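PDB 3QNK: putative lipoprotein from Bacteroides fragilis, which is of unproven function but, as a SusD-like protein of the outer membrane, probably binds glycans for uptake into the cell. Local coordinates for residues Tyr224-Thr230 / Trp362-Asp368; Val201-Cys205 / Ile394-Asp398; Val324-Ser328 / Thr340-Tyr344. All blocks are in the same frame, centred on the assembly; numbering follows the deposited sequence.

Contact 1: residues Tyr224-Thr230 / Trp362-Asp368; sequences YRSIWWT and WKWIDYD
Arg225, on helix 221-225, lies across the ring of Trp362 in a cation-pi stack. The partner segment opens with a type II' beta turn, Trp362 to Ile365, so the contact joins this helix and the loop after it to a buried turn of the SusD fold. The guanidinium lies almost parallel to the indole, the two planes 6° apart and Arg225 CZ 3.7 Å from the centroid of the Trp362 six-membered ring. CD sits over the five-membered ring. The bend at chi3 (-55°) turns NE and NH2 to Asp368. The grip is side-on: Arg225 NE donates to Asp368 OD2 at 2.8 Å and Arg225 NH2 to Asp368 OD1 at 2.9 Å, both on syn lone pairs. The backbone O of Arg225 shares a water with Lys363 O. At Trp228, the aliphatic chain of Lys363 runs over one indole face, Lys363 CE 3.4 Å from Trp228 CZ2, while NZ goes on to Asn322. Trp364 presents its edge to the same indole at 71°. Asp366 OD1, which also accepts from Asn369 N, lies over one face of the Trp229 indole. Trp229 NE1 donates to Asp368 OD2 at 3.2 Å, from above the carboxylate plane, giving that oxygen two donors.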
loop_
_atom_site.group_PDB
_atom_site.type_symbol
_atom_site.label_atom_id
_atom_site.label_comp_id
_atom_site.label_asym_id
_atom_site.label_seq_id
_atom_site.Cartn_x
_atom_site.Cartn_y
_atom_site.Cartn_z
ATOM N N TYR B 224 30.296 -22.576 2.953
ATOM C CA TYR B 224 29.957 -21.160 2.806
ATOM C C TYR B 224 28.441 -20.967 2.754
ATOM O O TYR B 224 27.921 -20.144 3.511
ATOM C CB TYR B 224 30.622 -20.562 1.566
ATOM C CG TYR B 224 30.430 -19.063 1.445
ATOM C CD1 TYR B 224 31.318 -18.173 2.045
ATOM C CD2 TYR B 224 29.385 -18.533 0.695
ATOM C CE1 TYR B 224 31.160 -16.796 1.912
ATOM C CE2 TYR B 224 29.204 -17.160 0.579
ATOM C CZ TYR B 224 30.100 -16.296 1.178
ATOM O OH TYR B 224 29.925 -14.944 1.053
ATOM N N ARG B 225 27.729 -21.759 1.900
ATOM C CA ARG B 225 26.258 -21.706 1.755
ATOM C C ARG B 225 25.521 -21.988 3.049
ATOM O O ARG B 225 24.387 -21.542 3.210
ATOM C CB ARG B 225 25.768 -22.703 0.717
ATOM C CG ARG B 225 26.054 -22.285 -0.692
ATOM C CD ARG B 225 25.313 -23.131 -1.663
ATOM N NE ARG B 225 25.568 -24.568 -1.493
ATOM C CZ ARG B 225 26.319 -25.319 -2.299
ATOM N NH1 ARG B 225 26.903 -24.784 -3.371
ATOM N NH2 ARG B 225 26.462 -26.610 -2.061
ATOM N N SER B 226 26.154 -22.709 3.969
ATOM C CA SER B 226 25.545 -23.064 5.248
ATOM C C SER B 226 25.267 -21.846 6.157
ATOM O O SER B 226 24.609 -22.017 7.173
ATOM C CB SER B 226 26.398 -24.090 5.983
ATOM O OG SER B 226 27.468 -23.432 6.632
ATOM N N ILE B 227 25.745 -20.634 5.801
ATOM C CA ILE B 227 25.499 -19.408 6.576
ATOM C C ILE B 227 23.994 -19.158 6.546
ATOM O O ILE B 227 23.380 -18.840 7.570
ATOM C CB ILE B 227 26.327 -18.228 5.987
ATOM C CG1 ILE B 227 27.840 -18.422 6.229
ATOM C CG2 ILE B 227 25.857 -16.851 6.510
ATOM C CD1 ILE B 227 28.746 -17.549 5.365
ATOM N N TRP B 228 23.393 -19.419 5.383
ATOM C CA TRP B 228 21.988 -19.171 5.103
ATOM C C TRP B 228 21.059 -20.323 5.443
ATOM O O TRP B 228 19.835 -20.140 5.329
ATOM C CB TRP B 228 21.839 -18.798 3.637
ATOM C CG TRP B 228 22.440 -17.454 3.411
ATOM C CD1 TRP B 228 21.873 -16.252 3.710
ATOM C CD2 TRP B 228 23.804 -17.181 3.064
ATOM N NE1 TRP B 228 22.789 -15.245 3.550
ATOM C CE2 TRP B 228 23.972 -15.781 3.105
ATOM C CE3 TRP B 228 24.889 -17.982 2.662
ATOM C CZ2 TRP B 228 25.185 -15.154 2.750
ATOM C CZ3 TRP B 228 26.101 -17.368 2.352
ATOM C CH2 TRP B 228 26.243 -15.969 2.403
ATOM N N TRP B 229 21.608 -21.486 5.889
ATOM C CA TRP B 229 20.761 -22.634 6.211
ATOM C C TRP B 229 19.920 -22.361 7.408
ATOM O O TRP B 229 20.405 -21.816 8.406
ATOM C CB TRP B 229 21.554 -23.920 6.477
ATOM C CG TRP B 229 22.277 -24.493 5.306
ATOM C CD1 TRP B 229 22.244 -24.058 4.013
ATOM C CD2 TRP B 229 23.172 -25.599 5.336
ATOM N NE1 TRP B 229 23.076 -24.818 3.239
ATOM C CE2 TRP B 229 23.655 -25.783 4.021
ATOM C CE3 TRP B 229 23.620 -26.461 6.351
ATOM C CZ2 TRP B 229 24.577 -26.781 3.695
ATOM C CZ3 TRP B 229 24.526 -27.460 6.024
ATOM C CH2 TRP B 229 24.987 -27.619 4.706
ATOM N N THR B 230 18.646 -22.765 7.310
ATOM C CA THR B 230 17.663 -22.645 8.382
ATOM C C THR B 230 18.080 -23.604 9.509
ATOM O O THR B 230 17.880 -23.275 10.684
ATOM C CB THR B 230 16.260 -22.858 7.841
ATOM O OG1 THR B 230 16.283 -23.974 6.962
ATOM C CG2 THR B 230 15.752 -21.634 7.056
ATOM N N TRP B 362 21.991 -18.972 -6.072
ATOM C CA TRP B 362 21.993 -20.035 -5.052
ATOM C C TRP B 362 21.886 -19.314 -3.640
ATOM O O TRP B 362 20.777 -18.921 -3.223
ATOM C CB TRP B 362 23.225 -20.964 -5.155
ATOM C CG TRP B 362 23.051 -22.248 -4.417
ATOM C CD1 TRP B 362 22.368 -22.442 -3.254
ATOM C CD2 TRP B 362 23.532 -23.539 -4.821
ATOM N NE1 TRP B 362 22.391 -23.776 -2.902
ATOM C CE2 TRP B 362 23.106 -24.473 -3.844
ATOM C CE3 TRP B 362 24.209 -24.019 -5.965
ATOM C CZ2 TRP B 362 23.389 -25.848 -3.943
ATOM C CZ3 TRP B 362 24.510 -25.372 -6.044
ATOM C CH2 TRP B 362 24.113 -26.270 -5.037
ATOM N N LYS B 363 23.058 -19.080 -2.980
ATOM C CA LYS B 363 23.235 -18.386 -1.709
ATOM C C LYS B 363 22.145 -18.726 -0.662
ATOM O O LYS B 363 22.172 -19.803 -0.075
ATOM C CB LYS B 363 23.310 -16.859 -1.925
ATOM C CG LYS B 363 24.545 -16.247 -1.284
ATOM C CD LYS B 363 24.305 -14.817 -0.920
ATOM C CE LYS B 363 25.565 -14.107 -0.484
ATOM N NZ LYS B 363 26.697 -14.136 -1.440
ATOM N N TRP B 364 21.171 -17.821 -0.467
ATOM C CA TRP B 364 20.102 -17.966 0.511
ATOM C C TRP B 364 18.986 -18.922 0.048
ATOM O O TRP B 364 18.042 -19.109 0.812
ATOM C CB TRP B 364 19.549 -16.595 0.945
ATOM C CG TRP B 364 19.506 -15.575 -0.153
ATOM C CD1 TRP B 364 20.441 -14.617 -0.429
ATOM C CD2 TRP B 364 18.527 -15.496 -1.198
ATOM N NE1 TRP B 364 20.076 -13.913 -1.565
ATOM C CE2 TRP B 364 18.909 -14.434 -2.055
ATOM C CE3 TRP B 364 17.344 -16.206 -1.478
ATOM C CZ2 TRP B 364 18.139 -14.046 -3.152
ATOM C CZ3 TRP B 364 16.584 -15.822 -2.567
ATOM C CH2 TRP B 364 16.983 -14.753 -3.391
ATOM N N ILE B 365 19.089 -19.546 -1.146
ATOM C CA ILE B 365 18.132 -20.588 -1.529
ATOM C C ILE B 365 18.756 -21.912 -1.043
ATOM O O ILE B 365 19.839 -22.277 -1.501
ATOM C CB ILE B 365 17.708 -20.630 -3.018
ATOM C CG1 ILE B 365 17.032 -19.309 -3.424
ATOM C CG2 ILE B 365 16.730 -21.808 -3.244
ATOM C CD1 ILE B 365 16.799 -19.137 -4.915
ATOM N N ASP B 366 18.101 -22.595 -0.070
ATOM C CA ASP B 366 18.594 -23.832 0.533
ATOM C C ASP B 366 18.348 -25.048 -0.385
ATOM O O ASP B 366 17.580 -25.946 -0.040
ATOM C CB ASP B 366 17.962 -24.051 1.918
ATOM C CG ASP B 366 18.714 -24.969 2.880
ATOM O OD1 ASP B 366 19.648 -25.691 2.420
ATOM O OD2 ASP B 366 18.371 -24.965 4.096
ATOM N N TYR B 367 19.048 -25.089 -1.536
ATOM C CA TYR B 367 19.037 -26.205 -2.467
ATOM C C TYR B 367 19.787 -27.407 -1.851
ATOM O O TYR B 367 19.655 -28.533 -2.330
ATOM C CB TYR B 367 19.693 -25.811 -3.786
ATOM C CG TYR B 367 18.915 -24.869 -4.673
ATOM C CD1 TYR B 367 17.625 -25.187 -5.101
ATOM C CD2 TYR B 367 19.519 -23.737 -5.217
ATOM C CE1 TYR B 367 16.927 -24.359 -5.980
ATOM C CE2 TYR B 367 18.829 -22.902 -6.097
ATOM C CZ TYR B 367 17.535 -23.223 -6.479
ATOM O OH TYR B 367 16.846 -22.413 -7.343
ATOM N N ASP B 368 20.579 -27.165 -0.789
ATOM C CA ASP B 368 21.302 -28.220 -0.087
ATOM C C ASP B 368 20.344 -29.106 0.725
ATOM O O ASP B 368 20.415 -30.335 0.631
ATOM C CB ASP B 368 22.368 -27.627 0.856
ATOM C CG ASP B 368 23.553 -26.978 0.170
ATOM O OD1 ASP B 368 24.350 -27.706 -0.438
ATOM O OD2 ASP B 368 23.687 -25.735 0.260
HETATM O O HOH W 1 22.103 -22.035 1.240
#

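Contact 2: residues Val201-Cys205 / Ile394-Asp398; sequences VIKSC and IYLND
Cys205 CB lies over one face of the Asp398 carboxylate, 3.9 Å from Asp398 CG. Ile202 gathers round the OD1 oxygen: Ile202 CA is 3.6 Å from Asp398 OD1, and CB, CG1 and CG2 of the same isoleucine are hardly farther. These are van der Waals contacts to a polar atom whose bonding lies elsewhere. OD1 makes a salt bridge to Arg402, and OD2 is hydrogen-bonded to Tyr209. Both oxygens are therefore satisfied although the residue is buried. The group reaches the neighbouring helix because Asp398 CG stands anti to the backbone N (chi1 -159°). The amide of Asn397 points past the contact to Arg443, Ser189 and Glu393; of the Asn397 side chain, CB is the atom that meets Val201 and Cys205.

Cys205 touches Ile394, Asn397 and Asp398. Its SG lies against the backbone O of Ile394, and Cys205 SG is 3.8 Å from Asp398 CB. One turn earlier, Val201 takes the place beside Asn397. Val201 CG1 reaches across, 3.4 Å from Asn397 O and 3.9 Å from Asn397 CB. Ile394 CG2 meets Cys205 CB at 3.8 Å. No clear hydrogen bond crosses between the segments. Aliphatic carbons and the Cys205 sulfur meet backbone here; the polar ends are satisfied within these two helices and, for Asn397, also by Ser189 and Arg443.

Over segments 201-205 and 394-398 the helices run roughly antiparallel, with 156° between their directions and the segment axes 9.2 Å apart at closest approach. Helix 181-194 packs against Val201, Ile394 and Asn397, and helix 408-420 lies against Tyr395 and Leu396. Such antiparallel neighbours, laid side by side in succession, are typical of the TPR-like alpha-alpha superhelix of SusD-family proteins.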
loop_
_atom_site.group_PDB
_atom_site.type_symbol
_atom_site.label_atom_id
_atom_site.label_comp_id
_atom_site.label_asym_id
_atom_site.label_seq_id
_atom_site.Cartn_x
_atom_site.Cartn_y
_atom_site.Cartn_z
ATOM N N VAL B 201 33.457 4.665 11.229
ATOM C CA VAL B 201 33.268 3.274 10.786
ATOM C C VAL B 201 34.212 2.338 11.541
ATOM O O VAL B 201 33.753 1.336 12.090
ATOM C CB VAL B 201 33.470 3.102 9.261
ATOM C CG1 VAL B 201 33.296 1.646 8.832
ATOM C CG2 VAL B 201 32.529 3.986 8.471
ATOM N N ILE B 202 35.524 2.696 11.578
ATOM C CA ILE B 202 36.606 1.957 12.215
ATOM C C ILE B 202 36.301 1.717 13.706
ATOM O O ILE B 202 36.523 0.604 14.202
ATOM C CB ILE B 202 37.960 2.696 12.003
ATOM C CG1 ILE B 202 38.288 2.790 10.501
ATOM C CG2 ILE B 202 39.101 1.997 12.789
ATOM C CD1 ILE B 202 39.288 3.831 10.106
ATOM N N LYS B 203 35.779 2.748 14.388
ATOM C CA LYS B 203 35.425 2.715 15.801
ATOM C C LYS B 203 34.244 1.771 16.018
ATOM O O LYS B 203 34.295 0.934 16.927
ATOM C CB LYS B 203 35.119 4.121 16.322
ATOM C CG LYS B 203 36.357 5.018 16.472
ATOM C CD LYS B 203 36.107 6.211 17.414
ATOM C CE LYS B 203 36.752 7.508 16.980
ATOM N NZ LYS B 203 35.750 8.492 16.459
ATOM N N SER B 204 33.209 1.862 15.155
ATOM C CA SER B 204 32.028 0.993 15.217
ATOM C C SER B 204 32.393 -0.486 14.994
ATOM O O SER B 204 31.929 -1.348 15.742
ATOM C CB SER B 204 30.990 1.435 14.203
ATOM O OG SER B 204 30.487 2.696 14.594
ATOM N N CYS B 205 33.276 -0.758 14.016
ATOM C CA CYS B 205 33.776 -2.091 13.683
ATOM C C CYS B 205 34.556 -2.667 14.858
ATOM O O CYS B 205 34.373 -3.843 15.179
ATOM C CB CYS B 205 34.637 -2.045 12.424
ATOM S SG CYS B 205 33.722 -1.702 10.909
ATOM N N ILE B 394 31.573 -6.322 8.696
ATOM C CA ILE B 394 32.394 -5.565 9.633
ATOM C C ILE B 394 33.796 -5.430 9.037
ATOM O O ILE B 394 34.291 -4.318 8.903
ATOM C CB ILE B 394 32.382 -6.231 11.034
ATOM C CG1 ILE B 394 30.936 -6.424 11.556
ATOM C CG2 ILE B 394 33.277 -5.531 12.056
ATOM C CD1 ILE B 394 30.037 -5.185 11.593
ATOM N N TYR B 395 34.362 -6.539 8.558
ATOM C CA TYR B 395 35.690 -6.576 7.971
ATOM C C TYR B 395 35.811 -5.695 6.730
ATOM O O TYR B 395 36.788 -4.943 6.603
ATOM C CB TYR B 395 36.063 -8.012 7.625
ATOM C CG TYR B 395 36.267 -8.874 8.847
ATOM C CD1 TYR B 395 37.469 -8.853 9.543
ATOM C CD2 TYR B 395 35.257 -9.716 9.309
ATOM C CE1 TYR B 395 37.663 -9.637 10.671
ATOM C CE2 TYR B 395 35.440 -10.508 10.442
ATOM C CZ TYR B 395 36.648 -10.463 11.122
ATOM O OH TYR B 395 36.883 -11.242 12.225
ATOM N N LEU B 396 34.817 -5.762 5.839
ATOM C CA LEU B 396 34.821 -5.026 4.576
ATOM C C LEU B 396 34.526 -3.530 4.766
ATOM O O LEU B 396 35.161 -2.721 4.102
ATOM C CB LEU B 396 33.858 -5.679 3.570
ATOM C CG LEU B 396 34.365 -7.017 2.995
ATOM C CD1 LEU B 396 33.324 -7.711 2.177
ATOM C CD2 LEU B 396 35.592 -6.822 2.157
ATOM N N ASN B 397 33.648 -3.156 5.720
ATOM C CA ASN B 397 33.392 -1.755 6.067
ATOM C C ASN B 397 34.646 -1.146 6.679
ATOM O O ASN B 397 35.002 -0.017 6.365
ATOM C CB ASN B 397 32.218 -1.639 7.050
ATOM C CG ASN B 397 30.874 -2.042 6.487
ATOM O OD1 ASN B 397 30.721 -2.315 5.301
ATOM N ND2 ASN B 397 29.861 -2.066 7.331
ATOM N N ASP B 398 35.331 -1.924 7.529
ATOM C CA ASP B 398 36.576 -1.546 8.178
ATOM C C ASP B 398 37.682 -1.369 7.118
ATOM O O ASP B 398 38.374 -0.349 7.139
ATOM C CB ASP B 398 36.976 -2.613 9.229
ATOM C CG ASP B 398 37.934 -2.168 10.330
ATOM O OD1 ASP B 398 38.045 -0.945 10.564
ATOM O OD2 ASP B 398 38.548 -3.053 10.986
#

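Contact 3: residues Val324-Ser328 / Thr340-Tyr344; sequences VFHGS and TVDRY
Gly327 and Ser328 lie opposite Val341 in a G1-type beta bulge, joined to a type II beta turn from Phe325 to Ser328. Strands 329-330 and 339-340 adjoin this pairing in the SusD fold. Gly327 N donates to Val341 O at 2.7 Å, and Val341 N returns a bond to Ser328 O at 2.8 Å. The tight part lies on the His326, Val341 and Arg343 side. Val341 CG2 packs on Val324 CG1 at 3.7 Å. Arg343 slides past His326 in the opposite direction, its CG 3.6 Å from His326 CB. Arg343 NH2 then donates to Val324 O at 3.1 Å, from well above the carbonyl plane. Its other amino nitrogen, NH1, has a salt bridge with Asp347. The outer side is looser and faces solvent. There Gly327 and Thr340 are exposed, and Thr340 CG2 leans on Gly327 O. The positive phi of Gly327 (98°) suits the third position of the turn. Phe475 stacks on the His326 ring from strand 469-475, and His326 NE2 bonds to Pro478 O. At the other ring nitrogen, Arg343 N donates to His326 ND1 at 2.8 Å, nearly straight (168°) and in the ring plane.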
loop_
_atom_site.group_PDB
_atom_site.type_symbol
_atom_site.label_atom_id
_atom_site.label_comp_id
_atom_site.label_asym_id
_atom_site.label_seq_id
_atom_site.Cartn_x
_atom_site.Cartn_y
_atom_site.Cartn_z
ATOM N N VAL B 324 24.023 -20.829 -9.834
ATOM C CA VAL B 324 23.384 -22.010 -10.404
ATOM C C VAL B 324 23.621 -21.853 -11.921
ATOM O O VAL B 324 23.124 -20.886 -12.529
ATOM C CB VAL B 324 21.875 -22.161 -10.027
ATOM C CG1 VAL B 324 21.238 -23.363 -10.730
ATOM C CG2 VAL B 324 21.678 -22.239 -8.525
ATOM N N PHE B 325 24.434 -22.766 -12.502
ATOM C CA PHE B 325 24.831 -22.734 -13.919
ATOM C C PHE B 325 24.531 -24.086 -14.636
ATOM O O PHE B 325 24.096 -25.043 -14.015
ATOM C CB PHE B 325 26.326 -22.364 -14.050
ATOM C CG PHE B 325 27.192 -23.236 -13.162
ATOM C CD1 PHE B 325 27.591 -24.502 -13.575
ATOM C CD2 PHE B 325 27.585 -22.799 -11.898
ATOM C CE1 PHE B 325 28.329 -25.320 -12.738
ATOM C CE2 PHE B 325 28.332 -23.619 -11.069
ATOM C CZ PHE B 325 28.677 -24.883 -11.486
ATOM N N HIS B 326 24.719 -24.128 -15.965
ATOM C CA HIS B 326 24.488 -25.326 -16.758
ATOM C C HIS B 326 25.299 -26.451 -16.171
ATOM O O HIS B 326 26.521 -26.343 -16.066
ATOM C CB HIS B 326 24.866 -25.081 -18.213
ATOM C CG HIS B 326 24.615 -26.260 -19.107
ATOM N ND1 HIS B 326 23.331 -26.604 -19.502
ATOM C CD2 HIS B 326 25.487 -27.130 -19.672
ATOM C CE1 HIS B 326 23.464 -27.654 -20.287
ATOM N NE2 HIS B 326 24.734 -28.008 -20.422
ATOM N N GLY B 327 24.611 -27.488 -15.720
ATOM C CA GLY B 327 25.253 -28.656 -15.128
ATOM C C GLY B 327 25.293 -28.684 -13.615
ATOM O O GLY B 327 25.799 -29.656 -13.050
ATOM N N SER B 328 24.773 -27.637 -12.947
ATOM C CA SER B 328 24.692 -27.578 -11.485
ATOM C C SER B 328 23.685 -28.595 -10.964
ATOM O O SER B 328 22.575 -28.714 -11.516
ATOM C CB SER B 328 24.250 -26.195 -10.989
ATOM O OG SER B 328 25.132 -25.129 -11.274
ATOM N N THR B 340 19.807 -32.036 -12.181
ATOM C CA THR B 340 20.877 -31.306 -12.858
ATOM C C THR B 340 20.237 -30.255 -13.745
ATOM O O THR B 340 19.320 -30.565 -14.523
ATOM C CB THR B 340 21.820 -32.249 -13.615
ATOM O OG1 THR B 340 22.317 -33.247 -12.714
ATOM C CG2 THR B 340 22.992 -31.508 -14.228
ATOM N N VAL B 341 20.704 -29.008 -13.607
ATOM C CA VAL B 341 20.204 -27.851 -14.352
ATOM C C VAL B 341 20.737 -27.921 -15.770
ATOM O O VAL B 341 21.940 -28.087 -15.953
ATOM C CB VAL B 341 20.566 -26.525 -13.645
ATOM C CG1 VAL B 341 20.192 -25.313 -14.495
ATOM C CG2 VAL B 341 19.916 -26.458 -12.265
ATOM N N ASP B 342 19.829 -27.837 -16.763
ATOM C CA ASP B 342 20.128 -27.917 -18.193
ATOM C C ASP B 342 19.665 -26.636 -18.886
ATOM O O ASP B 342 18.462 -26.360 -18.977
ATOM C CB ASP B 342 19.446 -29.166 -18.811
ATOM C CG ASP B 342 19.679 -29.460 -20.289
ATOM O OD1 ASP B 342 20.220 -28.582 -20.994
ATOM O OD2 ASP B 342 19.295 -30.573 -20.746
ATOM N N ARG B 343 20.635 -25.871 -19.397
ATOM C CA ARG B 343 20.362 -24.608 -20.086
ATOM C C ARG B 343 20.158 -24.802 -21.579
ATOM O O ARG B 343 19.701 -23.867 -22.246
ATOM C CB ARG B 343 21.489 -23.602 -19.854
ATOM C CG ARG B 343 21.731 -23.283 -18.407
ATOM C CD ARG B 343 20.535 -22.729 -17.676
ATOM N NE ARG B 343 20.955 -22.293 -16.348
ATOM C CZ ARG B 343 20.164 -21.764 -15.431
ATOM N NH1 ARG B 343 18.876 -21.578 -15.683
ATOM N NH2 ARG B 343 20.659 -21.395 -14.259
ATOM N N TYR B 344 20.508 -26.011 -22.101
ATOM C CA TYR B 344 20.363 -26.348 -23.516
ATOM C C TYR B 344 18.926 -26.768 -23.822
ATOM O O TYR B 344 18.314 -26.203 -24.721
ATOM C CB TYR B 344 21.365 -27.445 -23.952
ATOM C CG TYR B 344 21.161 -27.898 -25.382
ATOM C CD1 TYR B 344 21.088 -26.978 -26.423
ATOM C CD2 TYR B 344 21.036 -29.247 -25.697
ATOM C CE1 TYR B 344 20.869 -27.381 -27.734
ATOM C CE2 TYR B 344 20.810 -29.665 -27.010
ATOM C CZ TYR B 344 20.735 -28.727 -28.027
ATOM O OH TYR B 344 20.563 -29.106 -29.340
#

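Contacts 1 and 2 are buried, whereas contact 3 is partly open and lies farthest from the chain centre. Contacts 1 and 3 touch: Val324 packs on Trp362 and Tyr367, joining the two contacts by side-chain packing. Contact 2 stands apart, its centre about 38 Å from that of contact 3, in the helical superhelix. Helices 198-209 and 221-225 follow each other in the chain, linking it to contact 1. Chemistry follows place. Contact 2 joins helices by small van der Waals contacts, contact 1 joins a helix and loop to a turn by indoles and a buried ion pair, and contact 3 combines backbone bonds with bonds of His326 and Arg343.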